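Guanine nucleotide exchange protein (Legionella pneumophila, PDB 1XSZ) probably acts as a guanine nucleotide exchange factor for ADP-ribosylation factor (Arf) GTPases, through a Sec7 domain whose active site is covered by a C-terminal cap. Local coordinates at residues R94-L97 and K98-L102; V60-Y63 and L64-E68; H49-R52 and K53-D56. All coordinates share one frame; numbering follows the deposited sequence. Where two conformers were deposited one is given.

Interaction 1: residues R94-L97 and K98-L102; sequences RTFL and KTFKL
Phe96 and Phe100 meet as a T-shaped, edge-to-face pair at the C-terminal end of helix 89-98. The ring planes stand at 66° with centroids 4.9 Å apart, and Phe100 supplies the edge. Its CE1 lies over one face of Phe96, displaced toward the rim, and comes to 3.5 Å from Phe96 CZ. Two first torsions set up this meeting: Phe96 holds CG opposite its backbone N (chi1 177°), whereas Phe100 turns CG opposite its own carbonyl carbon (chi1 -49°). Phe100 also passes close to the backbone, its CD1 3.2 Å from Phe96 O.

The polar side of the turn is built round carbonyl oxygens at the helix end. Thr99 OG1 donates to Thr95 O at 2.8 Å, folding the threonine back onto the last turn, and a water also donates to Thr95 O while accepting from Lys98 NZ. The bends in the outer part of the Lys98 chain bring its ammonium to that water. Lys98 N keeps the helical bond to Arg94 O, while Thr99 N donates to Phe96 O at 3.1 Å from well above the carbonyl plane, a shorter-range link as the helix ends. Farther out, the Arg94 and Lys98 side chains run across one another at a slant, Arg94 NH1 lying 3.9 Å from Lys98 CE; Arg94 NE is hydrogen-bonded to Pro193 O.

Leu102 points its side chain back toward the helix end, its CD2 4.4 Å from Leu97 CD2. Around the contact, Leu112 of helix 106-123 touches Phe96, Phe100 and Leu102, and Phe116 of that helix meets the Phe96 ring. Helix 69-80 adds Thr79 against Phe96, while Leu64 of helix 57-64 packs on Phe100.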
# COMPACT_ATOMS: atom_id res chain seq x y z
N ARG A 94 -7.07 13.97 9.03
CA ARG A 94 -8.15 13.05 9.38
C ARG A 94 -9.12 12.92 8.21
O ARG A 94 -9.53 11.81 7.85
CB ARG A 94 -8.91 13.54 10.62
CG ARG A 94 -9.95 12.55 11.12
CD ARG A 94 -10.55 12.99 12.45
NE ARG A 94 -11.32 11.93 13.10
CZ ARG A 94 -12.50 11.49 12.67
NH1 ARG A 94 -13.06 12.02 11.59
NH2 ARG A 94 -13.12 10.52 13.33
N THR A 95 -9.48 14.05 7.61
CA THR A 95 -10.39 14.04 6.48
C THR A 95 -9.79 13.25 5.32
O THR A 95 -10.47 12.45 4.67
CB THR A 95 -10.70 15.48 6.03
OG1 THR A 95 -11.40 16.16 7.07
CG2 THR A 95 -11.54 15.47 4.76
N PHE A 96 -8.51 13.46 5.07
CA PHE A 96 -7.82 12.77 3.99
C PHE A 96 -7.81 11.26 4.22
O PHE A 96 -8.23 10.49 3.35
CB PHE A 96 -6.38 13.30 3.88
CG PHE A 96 -5.55 12.61 2.84
CD1 PHE A 96 -4.71 11.55 3.18
CD2 PHE A 96 -5.62 13.01 1.50
CE1 PHE A 96 -3.94 10.90 2.21
CE2 PHE A 96 -4.86 12.37 0.52
CZ PHE A 96 -4.02 11.31 0.88
N LEU A 97 -7.36 10.82 5.38
CA LEU A 97 -7.29 9.39 5.65
C LEU A 97 -8.64 8.69 5.61
O LEU A 97 -8.73 7.55 5.15
CB LEU A 97 -6.60 9.14 7.00
CG LEU A 97 -5.14 9.58 7.06
CD1 LEU A 97 -4.65 9.50 8.49
CD2 LEU A 97 -4.29 8.71 6.13
N LYS A 98 -9.69 9.36 6.07
CA LYS A 98 -11.03 8.78 6.09
C LYS A 98 -11.65 8.66 4.70
O LYS A 98 -12.65 7.96 4.51
CB LYS A 98 -11.92 9.61 7.02
CG LYS A 98 -13.39 9.20 7.06
CD LYS A 98 -14.15 10.01 8.11
CE LYS A 98 -14.06 11.50 7.83
NZ LYS A 98 -14.68 11.87 6.52
N THR A 99 -11.05 9.33 3.72
CA THR A 99 -11.54 9.32 2.34
C THR A 99 -11.34 7.99 1.62
O THR A 99 -12.09 7.65 0.70
CB THR A 99 -10.83 10.43 1.51
OG1 THR A 99 -11.10 11.71 2.09
CG2 THR A 99 -11.33 10.42 0.07
N PHE A 100 -10.35 7.21 2.06
CA PHE A 100 -10.02 5.96 1.40
C PHE A 100 -10.36 4.67 2.13
O PHE A 100 -10.61 4.65 3.33
CB PHE A 100 -8.51 5.86 1.16
CG PHE A 100 -7.89 7.06 0.52
CD1 PHE A 100 -7.48 8.15 1.28
CD2 PHE A 100 -7.68 7.09 -0.85
CE1 PHE A 100 -6.87 9.25 0.67
CE2 PHE A 100 -7.08 8.18 -1.47
CZ PHE A 100 -6.66 9.27 -0.70
N LYS A 101 -10.37 3.59 1.35
CA LYS A 101 -10.45 2.25 1.90
C LYS A 101 -8.93 2.09 1.73
O LYS A 101 -8.41 1.82 0.64
CB LYS A 101 -11.24 1.29 1.01
CG LYS A 101 -12.74 1.40 1.26
CD LYS A 101 -13.49 0.17 0.78
CE LYS A 101 -14.97 0.25 1.15
NZ LYS A 101 -15.70 -0.97 0.74
N LEU A 102 -8.22 2.36 2.82
CA LEU A 102 -6.77 2.37 2.81
C LEU A 102 -6.09 1.06 2.48
O LEU A 102 -6.48 0.00 2.96
CB LEU A 102 -6.26 2.86 4.17
CG LEU A 102 -6.61 4.30 4.55
CD1 LEU A 102 -6.44 4.50 6.05
CD2 LEU A 102 -5.75 5.27 3.75
O HOH W 1 -13.28 12.37 4.23
O HOH W 2 -9.91 5.26 6.02

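Interaction 2: residues V60-Y63 and L64-E68; sequences VGDY and LSSPE
The Tyr63 ring meets Leu64 obliquely, with Tyr63 CD2 3.5 Å from Leu64 N. Beyond the contact, Ile44 of helix 40-50 and Val74 of helix 69-80 touch the tyrosine side chain, and its OH is hydrogen-bonded to Glu70 OE2. The other flat side chain, the Asp62 carboxylate, uses OD1 for a salt bridge to Lys108, while OD2 accepts from a water that also donates to Ser66 OG.

Val60 and Leu64 lie side by side and point the same way, CG1 of Val60 reaching 3.8 Å from CD1 of Leu64. Two serines turn back onto the helix. Ser65 OG stands between its backbone N and carbonyl carbon (chi1 64°) and donates to Gly61 O at 2.8 Å. Ser65 N binds the same oxygen from the opposite face of the carbonyl plane, so two donors grip it. One residue on, Ser66 OG donates to Asp62 O at 2.7 Å, and Ser66 N reaches Tyr63 O at 3.3 Å from above the carbonyl plane.

Serine hydroxyls hydrogen-bonded to a carbonyl one turn back are well known in helices; here two successive ones do so where helix 57-64 gives way to the short link to helix 69-80 in the all-helical Sec7 fold.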
# COMPACT_ATOMS: atom_id res chain seq x y z
N VAL A 60 -10.17 1.71 -6.08
CA VAL A 60 -9.85 3.12 -6.28
C VAL A 60 -8.61 3.46 -5.45
O VAL A 60 -7.66 4.09 -5.94
CB VAL A 60 -11.02 4.02 -5.83
CG1 VAL A 60 -10.58 5.48 -5.78
CG2 VAL A 60 -12.18 3.88 -6.80
N GLY A 61 -8.62 3.03 -4.19
CA GLY A 61 -7.49 3.28 -3.32
C GLY A 61 -6.23 2.61 -3.83
O GLY A 61 -5.13 3.17 -3.73
N ASP A 62 -6.37 1.42 -4.40
CA ASP A 62 -5.22 0.71 -4.92
C ASP A 62 -4.63 1.41 -6.13
O ASP A 62 -3.41 1.53 -6.27
CB ASP A 62 -5.59 -0.72 -5.29
CG ASP A 62 -4.40 -1.62 -5.30
OD1 ASP A 62 -3.87 -1.89 -4.20
OD2 ASP A 62 -3.97 -2.03 -6.40
N TYR A 63 -5.50 1.88 -7.02
CA TYR A 63 -5.05 2.59 -8.20
C TYR A 63 -4.32 3.87 -7.80
O TYR A 63 -3.21 4.15 -8.25
CB TYR A 63 -6.24 2.95 -9.09
CG TYR A 63 -5.84 3.68 -10.35
CD1 TYR A 63 -5.53 2.98 -11.52
CD2 TYR A 63 -5.70 5.07 -10.36
CE1 TYR A 63 -5.11 3.65 -12.67
CE2 TYR A 63 -5.27 5.75 -11.49
CZ TYR A 63 -4.98 5.03 -12.64
OH TYR A 63 -4.55 5.71 -13.76
N LEU A 64 -4.95 4.66 -6.94
CA LEU A 64 -4.38 5.92 -6.50
C LEU A 64 -3.04 5.80 -5.80
O LEU A 64 -2.19 6.69 -5.91
CB LEU A 64 -5.36 6.65 -5.57
CG LEU A 64 -6.61 7.22 -6.25
CD1 LEU A 64 -7.60 7.70 -5.20
CD2 LEU A 64 -6.21 8.37 -7.18
N SER A 65 -2.83 4.70 -5.07
CA SER A 65 -1.59 4.51 -4.32
C SER A 65 -0.50 3.72 -5.03
O SER A 65 0.53 3.43 -4.43
CB SER A 65 -1.90 3.85 -2.98
OG SER A 65 -2.42 2.54 -3.17
N SER A 66 -0.72 3.39 -6.30
CA SER A 66 0.26 2.63 -7.07
C SER A 66 1.45 3.49 -7.50
O SER A 66 1.33 4.71 -7.60
CB SER A 66 -0.41 1.99 -8.28
OG SER A 66 -1.28 0.95 -7.86
N PRO A 67 2.60 2.86 -7.77
CA PRO A 67 3.81 3.59 -8.17
C PRO A 67 3.92 4.09 -9.60
O PRO A 67 4.74 4.98 -9.88
CB PRO A 67 4.92 2.59 -7.83
CG PRO A 67 4.28 1.29 -8.21
CD PRO A 67 2.88 1.42 -7.61
N GLU A 68 3.13 3.55 -10.51
CA GLU A 68 3.21 3.96 -11.91
C GLU A 68 3.00 5.47 -12.10
O GLU A 68 2.23 6.10 -11.37
CB GLU A 68 2.20 3.18 -12.76
CG GLU A 68 2.52 1.69 -12.93
CD GLU A 68 2.41 0.90 -11.64
OE1 GLU A 68 1.48 1.18 -10.85
OE2 GLU A 68 3.24 -0.00 -11.41
O HOH W 3 -1.43 -2.00 -7.28

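Interaction 3: residues H49-R52 and K53-D56; sequences HQQR and KNLD
Gln51 and Leu55 touch where the chain turns out of helix 40-50: Gln51 CB lies 3.9 Å from Leu55 CD1, and Leu55 CG comes to 3.4 Å from Gln51 O. With CG opposite its carbonyl carbon (chi1 -62°), Leu55 reaches back over the turn. The Gln51 chain is bent at chi2 (-69°), which carries its amide beside that of Asn54. These two side chains slant across each other with amide planes 31° apart. Although Gln51 NE2 and Asn54 OD1 are 2.9 Å apart, the angle is too poor for a hydrogen bond, and the pair counts as close polar packing.

Arg52 takes a different course. Its CG sits between the backbone N and carbonyl carbon, and from there the chain runs extended to NE. That path returns the guanidinium to the helix end, where Arg52 NH1 donates to His49 O at 2.9 Å, with the oxygen close to the guanidinium plane. Lys53 CE lies over one face of the same group. The charged groups stay separate, Arg52 NH2 and Lys53 NZ being 4.8 Å apart.

Gln51 O accepts from Asn54 N at 2.9 Å. One water bridges Gln50 O to Lys53 N; another donates to both Arg52 O and Leu55 O.

The turn is thus closed by the N-H groups of Asn54 and, weakly, Leu55 on Gln51 O, while Arg52 and a water serve the helix-end carbonyls of His49 and Gln50. The like charges of Arg52 and Lys53 probably disfavour closer approach of the charged groups, while Leu55 provides the apolar side, packed on Phe18, Phe47 and Phe48.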
# COMPACT_ATOMS: atom_id res chain seq x y z
N HIS A 49 -13.95 10.87 -7.28
CA HIS A 49 -14.65 11.68 -6.29
C HIS A 49 -16.16 11.68 -6.55
O HIS A 49 -16.96 11.43 -5.64
CB HIS A 49 -14.14 13.13 -6.33
CG HIS A 49 -12.88 13.35 -5.55
ND1 HIS A 49 -11.78 13.97 -6.08
CD2 HIS A 49 -12.57 13.07 -4.26
CE1 HIS A 49 -10.84 14.07 -5.16
NE2 HIS A 49 -11.30 13.53 -4.04
N GLN A 50 -16.55 11.96 -7.79
CA GLN A 50 -17.95 12.01 -8.16
C GLN A 50 -18.73 10.72 -7.97
O GLN A 50 -19.88 10.74 -7.52
CB GLN A 50 -18.09 12.44 -9.63
CG GLN A 50 -17.87 13.91 -9.90
CD GLN A 50 -18.94 14.78 -9.27
OE1 GLN A 50 -20.11 14.41 -9.23
NE2 GLN A 50 -18.54 15.95 -8.78
N GLN A 51 -18.11 9.60 -8.30
CA GLN A 51 -18.78 8.31 -8.21
C GLN A 51 -18.34 7.43 -7.05
O GLN A 51 -18.46 6.21 -7.10
CB GLN A 51 -18.58 7.54 -9.53
CG GLN A 51 -18.96 8.34 -10.77
CD GLN A 51 -20.46 8.57 -10.89
OE1 GLN A 51 -20.91 9.40 -11.68
NE2 GLN A 51 -21.23 7.82 -10.11
N ARG A 52 -17.84 8.06 -5.99
CA ARG A 52 -17.36 7.32 -4.83
C ARG A 52 -18.38 6.33 -4.23
O ARG A 52 -17.99 5.31 -3.67
CB ARG A 52 -16.88 8.28 -3.75
CG ARG A 52 -17.95 9.21 -3.22
CD ARG A 52 -17.37 10.17 -2.19
NE ARG A 52 -18.41 11.01 -1.59
CZ ARG A 52 -19.13 11.91 -2.27
NH1 ARG A 52 -18.93 12.08 -3.57
NH2 ARG A 52 -20.05 12.62 -1.64
N LYS A 53 -19.67 6.63 -4.36
CA LYS A 53 -20.70 5.76 -3.82
C LYS A 53 -21.03 4.58 -4.73
O LYS A 53 -21.75 3.66 -4.32
CB LYS A 53 -21.98 6.56 -3.56
CG LYS A 53 -21.84 7.66 -2.52
CD LYS A 53 -23.14 8.43 -2.36
CE LYS A 53 -23.00 9.52 -1.31
NZ LYS A 53 -22.64 8.97 0.02
N ASN A 54 -20.50 4.59 -5.94
CA ASN A 54 -20.79 3.54 -6.92
C ASN A 54 -19.59 2.70 -7.34
O ASN A 54 -19.75 1.70 -8.04
CB ASN A 54 -21.40 4.17 -8.17
CG ASN A 54 -22.63 4.99 -7.86
OD1 ASN A 54 -22.76 6.13 -8.32
ND2 ASN A 54 -23.54 4.42 -7.09
N LEU A 55 -18.40 3.09 -6.91
CA LEU A 55 -17.18 2.39 -7.28
C LEU A 55 -16.60 1.51 -6.18
O LEU A 55 -16.87 1.72 -5.00
CB LEU A 55 -16.11 3.39 -7.70
CG LEU A 55 -16.39 4.29 -8.91
CD1 LEU A 55 -15.40 5.45 -8.90
CD2 LEU A 55 -16.28 3.49 -10.20
N ASP A 56 -15.81 0.52 -6.59
CA ASP A 56 -15.12 -0.37 -5.67
C ASP A 56 -14.01 0.52 -5.11
O ASP A 56 -13.00 0.77 -5.78
CB ASP A 56 -14.54 -1.55 -6.46
CG ASP A 56 -13.61 -2.43 -5.63
OD1 ASP A 56 -13.23 -3.50 -6.14
OD2 ASP A 56 -13.26 -2.06 -4.50
O HOH W 4 -21.04 8.93 -5.58
O HOH W 5 -18.57 2.68 -3.13

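The three contacts follow one another along the Sec7 domain, each at the C-terminal end of a helix: interaction 3 after helix 40-50, interaction 2 at the end of helix 57-64, interaction 1 at the end of helix 89-98. Interaction 2 touches both others. Its Leu64 CD1 is 3.8 Å from Phe100 CE2 of interaction 1, and its Val60 CG2 is 4.1 Å from Leu55 CB of interaction 3. Interactions 1 and 3 do not touch, their nearest atoms being about 5 Å apart and their centres about 14 Å. Apolar packing thus runs through all three helix ends by way of helix 57-64.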